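Local structure of Tat pathway signal sequence domain protein (Parabacteroides merdae, 4Q9A) at residues E147-L151 and W162-F166. The protein is probably a lipase or acylhydrolase of the GDSL-like family, hydrolysing ester bonds in a substrate that is not identified. Numbering follows the deposited sequence.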
ATOM      1  N   GLU A 147      -1.591  16.278 -11.602  1.00 48.02           N
ATOM      2  CA  GLU A 147      -0.737  16.651 -12.727  1.00 48.49           C
ATOM      3  C   GLU A 147      -0.406  15.414 -13.588  1.00 52.18           C
ATOM      4  O   GLU A 147       0.204  14.466 -13.064  1.00 50.70           O
ATOM      5  CB  GLU A 147       0.574  17.332 -12.234  1.00 50.08           C
ATOM      6  CG  GLU A 147       1.412  17.956 -13.339  1.00 55.69           C
ATOM      7  CD  GLU A 147       2.709  18.622 -12.919  1.00 74.75           C
ATOM      8  OE1 GLU A 147       3.348  18.146 -11.952  1.00 58.28           O
ATOM      9  OE2 GLU A 147       3.104  19.607 -13.583  1.00 72.12           O
ATOM     10  N   PRO A 148      -0.745  15.423 -14.912  1.00 48.94           N
ATOM     11  CA  PRO A 148      -0.301  14.315 -15.792  1.00 48.56           C
ATOM     12  C   PRO A 148       1.237  14.350 -15.891  1.00 55.80           C
ATOM     13  O   PRO A 148       1.820  15.441 -15.799  1.00 57.63           O
ATOM     14  CB  PRO A 148      -0.999  14.606 -17.118  1.00 50.44           C
ATOM     15  CG  PRO A 148      -1.265  16.058 -17.101  1.00 55.79           C
ATOM     16  CD  PRO A 148      -1.415  16.493 -15.679  1.00 50.66           C
ATOM     17  N   PHE A 149       1.906  13.182 -15.982  1.00 52.40           N
ATOM     18  CA  PHE A 149       3.371  13.119 -15.910  1.00 53.21           C
ATOM     19  C   PHE A 149       4.015  12.051 -16.791  1.00 58.02           C
ATOM     20  O   PHE A 149       3.337  11.141 -17.268  1.00 58.55           O
ATOM     21  CB  PHE A 149       3.773  12.807 -14.440  1.00 54.77           C
ATOM     22  CG  PHE A 149       3.169  11.510 -13.926  1.00 55.37           C
ATOM     23  CD1 PHE A 149       3.809  10.292 -14.133  1.00 58.51           C
ATOM     24  CD2 PHE A 149       1.922  11.499 -13.308  1.00 56.09           C
ATOM     25  CE1 PHE A 149       3.210   9.091 -13.738  1.00 58.74           C
ATOM     26  CE2 PHE A 149       1.333  10.302 -12.900  1.00 58.05           C
ATOM     27  CZ  PHE A 149       1.983   9.104 -13.115  1.00 56.62           C
ATOM     28  N   THR A 150       5.363  12.096 -16.880  1.00 54.54           N
ATOM     29  CA  THR A 150       6.219  11.127 -17.578  1.00 54.07           C
ATOM     30  C   THR A 150       7.619  11.062 -16.963  1.00 58.69           C
ATOM     31  O   THR A 150       8.149  12.075 -16.486  1.00 59.18           O
ATOM     32  CB  THR A 150       6.398  11.441 -19.078  1.00 55.42           C
ATOM     33  OG1 THR A 150       7.030  12.720 -19.212  1.00 56.45           O
ATOM     34  CG2 THR A 150       5.105  11.343 -19.893  1.00 51.32           C
ATOM     35  N   LEU A 151       8.239   9.880 -17.059  1.00 54.08           N
ATOM     36  CA  LEU A 151       9.616   9.618 -16.688  1.00 53.58           C
ATOM     37  C   LEU A 151      10.378   9.434 -18.037  1.00 58.56           C
ATOM     38  O   LEU A 151      10.121   8.482 -18.777  1.00 57.53           O
ATOM     39  CB  LEU A 151       9.688   8.421 -15.731  1.00 53.03           C
ATOM     40  CG  LEU A 151       9.134   8.680 -14.297  1.00 56.70           C
ATOM     41  CD1 LEU A 151       7.627   8.310 -14.178  1.00 55.38           C
ATOM     42  CD2 LEU A 151       9.944   7.920 -13.255  1.00 56.80           C
ATOM     43  N   TRP A 162       7.908  13.807 -27.567  1.00 59.64           N
ATOM     44  CA  TRP A 162       7.113  14.189 -26.394  1.00 58.79           C
ATOM     45  C   TRP A 162       7.306  15.612 -25.901  1.00 65.12           C
ATOM     46  O   TRP A 162       6.324  16.265 -25.546  1.00 64.20           O
ATOM     47  CB  TRP A 162       7.428  13.251 -25.224  1.00 56.35           C
ATOM     48  CG  TRP A 162       6.681  11.961 -25.285  1.00 56.95           C
ATOM     49  CD1 TRP A 162       6.963  10.881 -26.067  1.00 60.46           C
ATOM     50  CD2 TRP A 162       5.496  11.634 -24.559  1.00 55.97           C
ATOM     51  NE1 TRP A 162       6.030   9.897 -25.869  1.00 59.41           N
ATOM     52  CE2 TRP A 162       5.113  10.333 -24.949  1.00 60.20           C
ATOM     53  CE3 TRP A 162       4.724  12.311 -23.597  1.00 56.44           C
ATOM     54  CZ2 TRP A 162       3.997   9.689 -24.406  1.00 59.04           C
ATOM     55  CZ3 TRP A 162       3.611  11.680 -23.070  1.00 57.37           C
ATOM     56  CH2 TRP A 162       3.263  10.379 -23.463  1.00 58.30           C
ATOM     57  N   TYR A 163       8.557  16.067 -25.800  1.00 64.33           N
ATOM     58  CA  TYR A 163       8.874  17.364 -25.209  1.00 64.86           C
ATOM     59  C   TYR A 163       9.319  18.376 -26.267  1.00 70.13           C
ATOM     60  O   TYR A 163       9.980  17.988 -27.239  1.00 70.72           O
ATOM     61  CB  TYR A 163       9.940  17.192 -24.109  1.00 66.11           C
ATOM     62  CG  TYR A 163       9.701  15.959 -23.258  1.00 68.27           C
ATOM     63  CD1 TYR A 163       8.740  15.958 -22.248  1.00 68.79           C
ATOM     64  CD2 TYR A 163      10.374  14.767 -23.518  1.00 70.07           C
ATOM     65  CE1 TYR A 163       8.475  14.809 -21.500  1.00 67.58           C
ATOM     66  CE2 TYR A 163      10.124  13.613 -22.769  1.00 70.19           C
ATOM     67  CZ  TYR A 163       9.173  13.639 -21.760  1.00 76.04           C
ATOM     68  OH  TYR A 163       8.943  12.506 -21.015  1.00 76.25           O
ATOM     69  N   PRO A 164       8.919  19.671 -26.137  1.00 66.16           N
ATOM     70  CA  PRO A 164       8.165  20.298 -25.025  1.00 64.14           C
ATOM     71  C   PRO A 164       6.637  20.219 -25.112  1.00 63.31           C
ATOM     72  O   PRO A 164       5.959  20.721 -24.215  1.00 61.76           O
ATOM     73  CB  PRO A 164       8.602  21.764 -25.119  1.00 67.57           C
ATOM     74  CG  PRO A 164       8.822  21.990 -26.591  1.00 73.62           C
ATOM     75  CD  PRO A 164       9.344  20.678 -27.131  1.00 69.19           C
HETATM   76  N   MSE A 165       6.102  19.617 -26.186  1.00 57.62           N
HETATM   77  CA  MSE A 165       4.665  19.487 -26.467  1.00 55.67           C
HETATM   78  C   MSE A 165       3.842  19.105 -25.246  1.00 58.37           C
HETATM   79  O   MSE A 165       2.862  19.786 -24.928  1.00 58.18           O
HETATM   80  CB  MSE A 165       4.420  18.424 -27.548  1.00 57.73           C
HETATM   81  CG  MSE A 165       4.828  18.839 -28.949  1.00 66.01           C
HETATM   82 SE   MSE A 165       6.744  18.817 -29.187  0.75 73.97          SE
HETATM   83  CE  MSE A 165       7.107  16.896 -29.231  1.00 69.30           C
ATOM     84  N   PHE A 166       4.243  18.013 -24.569  1.00 54.31           N
ATOM     85  CA  PHE A 166       3.505  17.480 -23.432  1.00 53.15           C
ATOM     86  C   PHE A 166       3.480  18.446 -22.231  1.00 59.27           C
ATOM     87  O   PHE A 166       2.481  18.454 -21.500  1.00 57.67           O
ATOM     88  CB  PHE A 166       4.016  16.091 -23.010  1.00 53.68           C
ATOM     89  CG  PHE A 166       3.146  15.418 -21.968  1.00 53.78           C
ATOM     90  CD1 PHE A 166       1.868  14.962 -22.292  1.00 55.69           C
ATOM     91  CD2 PHE A 166       3.591  15.273 -20.650  1.00 54.99           C
ATOM     92  CE1 PHE A 166       1.061  14.352 -21.325  1.00 54.68           C
ATOM     93  CE2 PHE A 166       2.783  14.662 -19.683  1.00 55.96           C
ATOM     94  CZ  PHE A 166       1.525  14.206 -20.027  1.00 53.15           C
TER
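Thr150 sets its hydroxyl between its own backbone N and carbonyl carbon (chi1 62°), which sends OG1 to Tyr163 and leaves CG2 for Trp162 and Phe166. Phe166, with CG anti to its backbone N (chi1 -172°), brings its ring against Pro148 and the Thr150 methyl. A hydrogen bond joins Thr150 OG1 to Tyr163 OH at 2.6 Å, with OG1 in the plane of the tyrosine ring, at its edge. Tyrosine suits its place by carrying a hydroxyl at the end of a long ring, enough to span the gap between the segments. A beta-branched threonine offers both a polar and an apolar arm: its CG2 rests 3.5 Å from Trp162 CZ3 and, more loosely, near Phe166 CE2. The broad apolar rings of Trp162 and Phe166 suit this methyl. Replacing Thr150 by an alanine removes both arms and would probably leave Tyr163 OH without this partner and a gap beside the indole. Two residues before the threonine, Pro148 presents CB of its rigid ring to Phe166 CZ at 3.9 Å, an apolar contact. The aromatic residues also pack on each other: Trp162 CB lies over the centre of the Tyr163 ring, and its CZ3 sits off-centre over one face of Phe166. The indole also meets the rings of Tyr108 and Trp109, while Arg152 makes a cation-pi contact with Tyr163. The contact joins the loop leaving strand 142-146 to the loop between helices 159-162 and 167-179, within the parallel-sheet alpha/beta fold of the SGNH hydrolase clan.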